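Local coordinates for protein homospermidine synthase (Legionella pneumophila subsp. pneumophila str. Philadelphia 1, PDB 2PH5) that probably synthesises the polyamine homospermidine as a transferase and binds NAD in a Rossmann-type domain, at residues 241-253 / 459-472. Sequence-based numbering, arbitrary orientation.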
loop_
_atom_site.group_PDB
_atom_site.type_symbol
_atom_site.label_atom_id
_atom_site.label_comp_id
_atom_site.label_asym_id
_atom_site.label_seq_id
_atom_site.Cartn_x
_atom_site.Cartn_y
_atom_site.Cartn_z
ATOM N N ILE A 241 -10.613 -14.000 -15.133
ATOM C CA ILE A 241 -11.537 -13.058 -15.755
ATOM C C ILE A 241 -12.530 -13.656 -16.755
ATOM O O ILE A 241 -12.152 -14.443 -17.622
ATOM C CB ILE A 241 -10.739 -11.965 -16.494
ATOM C CG1 ILE A 241 -9.620 -11.432 -15.600
ATOM C CG2 ILE A 241 -11.664 -10.841 -16.917
ATOM C CD1 ILE A 241 -8.603 -10.585 -16.334
ATOM N N GLY A 242 -13.798 -13.272 -16.629
ATOM C CA GLY A 242 -14.808 -13.740 -17.566
ATOM C C GLY A 242 -14.633 -12.882 -18.809
ATOM O O GLY A 242 -14.827 -11.666 -18.755
ATOM N N TRP A 243 -14.249 -13.493 -19.927
ATOM C CA TRP A 243 -14.022 -12.725 -21.147
ATOM C C TRP A 243 -15.298 -12.335 -21.889
ATOM O O TRP A 243 -16.024 -13.195 -22.379
ATOM C CB TRP A 243 -13.102 -13.488 -22.091
ATOM C CG TRP A 243 -12.244 -12.585 -22.929
ATOM C CD1 TRP A 243 -12.019 -12.680 -24.273
ATOM C CD2 TRP A 243 -11.458 -11.477 -22.470
ATOM N NE1 TRP A 243 -11.142 -11.703 -24.680
ATOM C CE2 TRP A 243 -10.781 -10.952 -23.593
ATOM C CE3 TRP A 243 -11.260 -10.877 -21.217
ATOM C CZ2 TRP A 243 -9.917 -9.853 -23.503
ATOM C CZ3 TRP A 243 -10.404 -9.785 -21.129
ATOM C CH2 TRP A 243 -9.742 -9.284 -22.269
ATOM N N GLY A 244 -15.560 -11.034 -21.970
ATOM C CA GLY A 244 -16.746 -10.565 -22.658
ATOM C C GLY A 244 -16.567 -10.543 -24.163
ATOM O O GLY A 244 -15.457 -10.349 -24.657
ATOM N N THR A 245 -17.659 -10.742 -24.897
ATOM C CA THR A 245 -17.612 -10.743 -26.357
ATOM C C THR A 245 -17.270 -9.381 -26.975
ATOM O O THR A 245 -16.907 -9.316 -28.142
ATOM C CB THR A 245 -18.941 -11.246 -26.951
ATOM O OG1 THR A 245 -20.039 -10.688 -26.220
ATOM C CG2 THR A 245 -19.013 -12.765 -26.883
ATOM N N HIS A 246 -17.363 -8.301 -26.204
ATOM C CA HIS A 246 -17.041 -6.984 -26.747
ATOM C C HIS A 246 -15.544 -6.718 -26.748
ATOM O O HIS A 246 -15.066 -5.918 -27.550
ATOM C CB HIS A 246 -17.717 -5.869 -25.945
ATOM C CG HIS A 246 -16.977 -5.491 -24.700
ATOM N ND1 HIS A 246 -16.911 -6.313 -23.594
ATOM C CD2 HIS A 246 -16.218 -4.407 -24.407
ATOM C CE1 HIS A 246 -16.141 -5.753 -22.678
ATOM N NE2 HIS A 246 -15.708 -4.595 -23.146
ATOM N N GLU A 247 -14.815 -7.370 -25.841
ATOM C CA GLU A 247 -13.365 -7.189 -25.725
ATOM C C GLU A 247 -12.688 -7.282 -27.074
ATOM O O GLU A 247 -12.843 -8.267 -27.801
ATOM C CB GLU A 247 -12.750 -8.241 -24.792
ATOM C CG GLU A 247 -13.283 -8.235 -23.366
ATOM C CD GLU A 247 -12.924 -6.977 -22.584
ATOM O OE1 GLU A 247 -13.313 -6.895 -21.401
ATOM O OE2 GLU A 247 -12.261 -6.078 -23.144
ATOM N N ALA A 248 -11.919 -6.253 -27.398
ATOM C CA ALA A 248 -11.219 -6.191 -28.673
ATOM C C ALA A 248 -9.702 -6.224 -28.513
ATOM O O ALA A 248 -8.969 -6.084 -29.492
ATOM C CB ALA A 248 -11.644 -4.921 -29.419
ATOM N N HIS A 249 -9.235 -6.419 -27.284
ATOM C CA HIS A 249 -7.796 -6.459 -26.992
ATOM C C HIS A 249 -7.427 -7.725 -26.221
ATOM O O HIS A 249 -8.200 -8.202 -25.400
ATOM C CB HIS A 249 -7.417 -5.227 -26.171
ATOM C CG HIS A 249 -7.629 -3.935 -26.894
ATOM N ND1 HIS A 249 -6.667 -3.370 -27.704
ATOM C CD2 HIS A 249 -8.700 -3.107 -26.949
ATOM C CE1 HIS A 249 -7.136 -2.249 -28.223
ATOM N NE2 HIS A 249 -8.367 -2.066 -27.782
ATOM N N TRP A 250 -6.249 -8.277 -26.477
ATOM C CA TRP A 250 -5.850 -9.492 -25.769
ATOM C C TRP A 250 -4.640 -9.204 -24.880
ATOM O O TRP A 250 -3.567 -8.871 -25.373
ATOM C CB TRP A 250 -5.555 -10.607 -26.781
ATOM C CG TRP A 250 -5.160 -11.898 -26.156
ATOM C CD1 TRP A 250 -3.889 -12.371 -25.981
ATOM C CD2 TRP A 250 -6.034 -12.865 -25.561
ATOM N NE1 TRP A 250 -3.917 -13.570 -25.310
ATOM C CE2 TRP A 250 -5.220 -13.896 -25.039
ATOM C CE3 TRP A 250 -7.425 -12.959 -25.414
ATOM C CZ2 TRP A 250 -5.749 -15.011 -24.381
ATOM C CZ3 TRP A 250 -7.956 -14.069 -24.757
ATOM C CH2 TRP A 250 -7.115 -15.081 -24.248
ATOM N N PRO A 251 -4.800 -9.327 -23.550
ATOM C CA PRO A 251 -3.700 -9.064 -22.614
ATOM C C PRO A 251 -2.427 -9.822 -22.985
ATOM O O PRO A 251 -2.479 -11.007 -23.298
ATOM C CB PRO A 251 -4.272 -9.519 -21.267
ATOM C CG PRO A 251 -5.754 -9.368 -21.439
ATOM C CD PRO A 251 -5.966 -9.885 -22.838
ATOM N N HIS A 252 -1.287 -9.138 -22.947
ATOM C CA HIS A 252 -0.012 -9.761 -23.291
ATOM C C HIS A 252 0.296 -10.997 -22.452
ATOM O O HIS A 252 0.819 -11.987 -22.966
ATOM C CB HIS A 252 1.133 -8.754 -23.132
ATOM C CG HIS A 252 1.239 -8.174 -21.755
ATOM N ND1 HIS A 252 0.307 -7.297 -21.244
ATOM C CD2 HIS A 252 2.143 -8.381 -20.767
ATOM C CE1 HIS A 252 0.630 -6.990 -19.999
ATOM N NE2 HIS A 252 1.739 -7.635 -19.685
ATOM N N ASP A 253 -0.027 -10.926 -21.163
ATOM C CA ASP A 253 0.231 -12.022 -20.227
ATOM C C ASP A 253 -0.995 -12.891 -19.934
ATOM O O ASP A 253 -1.120 -13.470 -18.854
ATOM C CB ASP A 253 0.799 -11.462 -18.915
ATOM C CG ASP A 253 0.060 -10.215 -18.432
ATOM O OD1 ASP A 253 -1.039 -9.929 -18.952
ATOM O OD2 ASP A 253 0.577 -9.527 -17.522
ATOM N N ASP A 459 -7.939 3.078 -25.423
ATOM C CA ASP A 459 -8.789 2.875 -26.590
ATOM C C ASP A 459 -10.003 3.803 -26.436
ATOM O O ASP A 459 -10.995 3.452 -25.786
ATOM C CB ASP A 459 -9.215 1.403 -26.644
ATOM C CG ASP A 459 -10.007 1.058 -27.888
ATOM O OD1 ASP A 459 -10.296 -0.144 -28.090
ATOM O OD2 ASP A 459 -10.348 1.976 -28.664
ATOM N N LEU A 460 -9.898 4.995 -27.020
ATOM C CA LEU A 460 -10.955 6.004 -26.959
ATOM C C LEU A 460 -12.258 5.525 -27.583
ATOM O O LEU A 460 -13.327 6.052 -27.290
ATOM C CB LEU A 460 -10.496 7.281 -27.666
ATOM C CG LEU A 460 -9.260 7.935 -27.040
ATOM C CD1 LEU A 460 -8.786 9.101 -27.902
ATOM C CD2 LEU A 460 -9.605 8.401 -25.635
ATOM N N SER A 461 -12.151 4.518 -28.441
ATOM C CA SER A 461 -13.295 3.948 -29.137
ATOM C C SER A 461 -14.336 3.352 -28.195
ATOM O O SER A 461 -15.539 3.532 -28.376
ATOM C CB SER A 461 -12.805 2.872 -30.103
ATOM O OG SER A 461 -13.807 1.902 -30.336
ATOM N N ASP A 462 -13.869 2.633 -27.188
ATOM C CA ASP A 462 -14.771 1.998 -26.246
ATOM C C ASP A 462 -14.114 1.967 -24.877
ATOM O O ASP A 462 -13.236 1.142 -24.608
ATOM C CB ASP A 462 -15.083 0.583 -26.717
ATOM C CG ASP A 462 -15.960 -0.160 -25.752
ATOM O OD1 ASP A 462 -16.131 -1.385 -25.931
ATOM O OD2 ASP A 462 -16.480 0.480 -24.813
ATOM N N PRO A 463 -14.552 2.863 -23.984
ATOM C CA PRO A 463 -14.019 2.969 -22.627
ATOM C C PRO A 463 -14.183 1.699 -21.818
ATOM O O PRO A 463 -13.409 1.422 -20.904
ATOM C CB PRO A 463 -14.801 4.144 -22.047
ATOM C CG PRO A 463 -16.126 4.021 -22.718
ATOM C CD PRO A 463 -15.762 3.691 -24.142
ATOM N N TRP A 464 -15.181 0.906 -22.170
ATOM C CA TRP A 464 -15.416 -0.319 -21.430
ATOM C C TRP A 464 -14.534 -1.487 -21.843
ATOM O O TRP A 464 -14.840 -2.630 -21.528
ATOM C CB TRP A 464 -16.879 -0.684 -21.545
ATOM C CG TRP A 464 -17.736 0.443 -21.135
ATOM C CD1 TRP A 464 -18.770 0.976 -21.839
ATOM C CD2 TRP A 464 -17.664 1.170 -19.902
ATOM N NE1 TRP A 464 -19.358 1.991 -21.122
ATOM C CE2 TRP A 464 -18.700 2.131 -19.927
ATOM C CE3 TRP A 464 -16.828 1.103 -18.778
ATOM C CZ2 TRP A 464 -18.929 3.022 -18.867
ATOM C CZ3 TRP A 464 -17.054 1.988 -17.723
ATOM C CH2 TRP A 464 -18.101 2.936 -17.778
ATOM N N GLN A 465 -13.438 -1.203 -22.540
ATOM C CA GLN A 465 -12.515 -2.255 -22.960
ATOM C C GLN A 465 -11.547 -2.572 -21.830
ATOM O O GLN A 465 -10.997 -1.661 -21.207
ATOM C CB GLN A 465 -11.706 -1.807 -24.183
ATOM C CG GLN A 465 -12.497 -1.787 -25.473
ATOM C CD GLN A 465 -12.681 -3.165 -26.063
ATOM O OE1 GLN A 465 -13.755 -3.504 -26.548
ATOM N NE2 GLN A 465 -11.628 -3.960 -26.043
ATOM N N PHE A 466 -11.316 -3.856 -21.578
ATOM C CA PHE A 466 -10.399 -4.254 -20.516
ATOM C C PHE A 466 -9.047 -3.555 -20.698
ATOM O O PHE A 466 -8.345 -3.253 -19.730
ATOM C CB PHE A 466 -10.222 -5.776 -20.504
ATOM C CG PHE A 466 -9.464 -6.287 -19.309
ATOM C CD1 PHE A 466 -8.235 -6.922 -19.470
ATOM C CD2 PHE A 466 -9.970 -6.115 -18.014
ATOM C CE1 PHE A 466 -7.523 -7.376 -18.366
ATOM C CE2 PHE A 466 -9.262 -6.566 -16.905
ATOM C CZ PHE A 466 -8.034 -7.199 -17.079
ATOM N N PHE A 467 -8.704 -3.275 -21.949
ATOM C CA PHE A 467 -7.461 -2.593 -22.284
ATOM C C PHE A 467 -7.358 -1.252 -21.526
ATOM O O PHE A 467 -6.259 -0.826 -21.163
ATOM C CB PHE A 467 -7.423 -2.359 -23.801
ATOM C CG PHE A 467 -6.094 -1.904 -24.326
ATOM C CD1 PHE A 467 -5.012 -2.773 -24.382
ATOM C CD2 PHE A 467 -5.937 -0.612 -24.804
ATOM C CE1 PHE A 467 -3.792 -2.358 -24.914
ATOM C CE2 PHE A 467 -4.724 -0.185 -25.337
ATOM C CZ PHE A 467 -3.647 -1.060 -25.393
ATOM N N ASN A 468 -8.497 -0.597 -21.283
ATOM C CA ASN A 468 -8.512 0.685 -20.566
ATOM C C ASN A 468 -8.652 0.530 -19.052
ATOM O O ASN A 468 -8.172 1.366 -18.285
ATOM C CB ASN A 468 -9.665 1.584 -21.039
ATOM C CG ASN A 468 -9.587 1.925 -22.510
ATOM O OD1 ASN A 468 -8.555 2.393 -23.005
ATOM N ND2 ASN A 468 -10.689 1.707 -23.221
ATOM N N ILE A 469 -9.320 -0.535 -18.625
ATOM C CA ILE A 469 -9.547 -0.766 -17.205
ATOM C C ILE A 469 -8.311 -1.277 -16.464
ATOM O O ILE A 469 -7.987 -0.786 -15.381
ATOM C CB ILE A 469 -10.749 -1.715 -17.012
ATOM C CG1 ILE A 469 -12.014 -1.006 -17.521
ATOM C CG2 ILE A 469 -10.898 -2.098 -15.536
ATOM C CD1 ILE A 469 -13.191 -1.915 -17.806
ATOM N N ARG A 470 -7.605 -2.239 -17.045
ATOM C CA ARG A 470 -6.415 -2.744 -16.390
ATOM C C ARG A 470 -5.319 -1.685 -16.334
ATOM O O ARG A 470 -4.922 -1.133 -17.356
ATOM C CB ARG A 470 -5.858 -3.966 -17.102
ATOM C CG ARG A 470 -4.681 -4.545 -16.350
ATOM C CD ARG A 470 -3.899 -5.456 -17.210
ATOM N NE ARG A 470 -2.762 -6.029 -16.510
ATOM C CZ ARG A 470 -2.076 -7.063 -16.975
ATOM N NH1 ARG A 470 -1.043 -7.550 -16.298
ATOM N NH2 ARG A 470 -2.438 -7.619 -18.124
ATOM N N VAL A 471 -4.831 -1.424 -15.128
ATOM C CA VAL A 471 -3.784 -0.443 -14.912
ATOM C C VAL A 471 -2.450 -1.015 -15.368
ATOM O O VAL A 471 -1.769 -1.699 -14.611
ATOM C CB VAL A 471 -3.710 -0.060 -13.423
ATOM C CG1 VAL A 471 -2.589 0.940 -13.180
ATOM C CG2 VAL A 471 -5.045 0.519 -12.989
ATOM N N ASN A 472 -2.087 -0.745 -16.617
ATOM C CA ASN A 472 -0.832 -1.238 -17.165
ATOM C C ASN A 472 0.330 -0.331 -16.798
ATOM O O ASN A 472 0.335 0.862 -17.107
ATOM C CB ASN A 472 -0.914 -1.368 -18.693
ATOM C CG ASN A 472 -1.568 -2.673 -19.145
ATOM O OD1 ASN A 472 -2.756 -2.907 -18.907
ATOM N ND2 ASN A 472 -0.789 -3.528 -19.807
HETATM O O HOH W 1 -13.583 -4.754 -19.587
#
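F466 meets W243, I241 and P251 at the apolar centre, where the end of strand 238-242 and the loop after it join segment 459-472 with its short helix. W243 turns an edge toward the F466 face in an offset edge-to-face pair, planes at 80°, while I241 CD1 lies 3.5 Å from F466 CZ and P251 CG meets the ring's edge. With CG anti to the backbone N (chi1 -171°), F466 is directed at these three, R470 CB over one face; V276 packs on it too. Next along the helix, F467 stacks offset on the imidazole of H249, centroids 4.2 Å apart. The same imidazole donates from NE2 to D459 OD1 at 2.7 Å, in the ring plane but from above the carboxylate; stack and bond together fix its rotation. E247 OE2 accepts from F466 N, its OE1 bonding T316 OG1 and a water that also donates to W464 O, and H246 NE2 donates to W464 O at 2.7 Å. Farther along, R470, extended from CG to NE, makes a bidentate salt bridge with D253, whose oxygens offer syn lone pairs near the guanidinium plane. Directional bonds thus position segment 459-472, while F466 supplies the apolar contact.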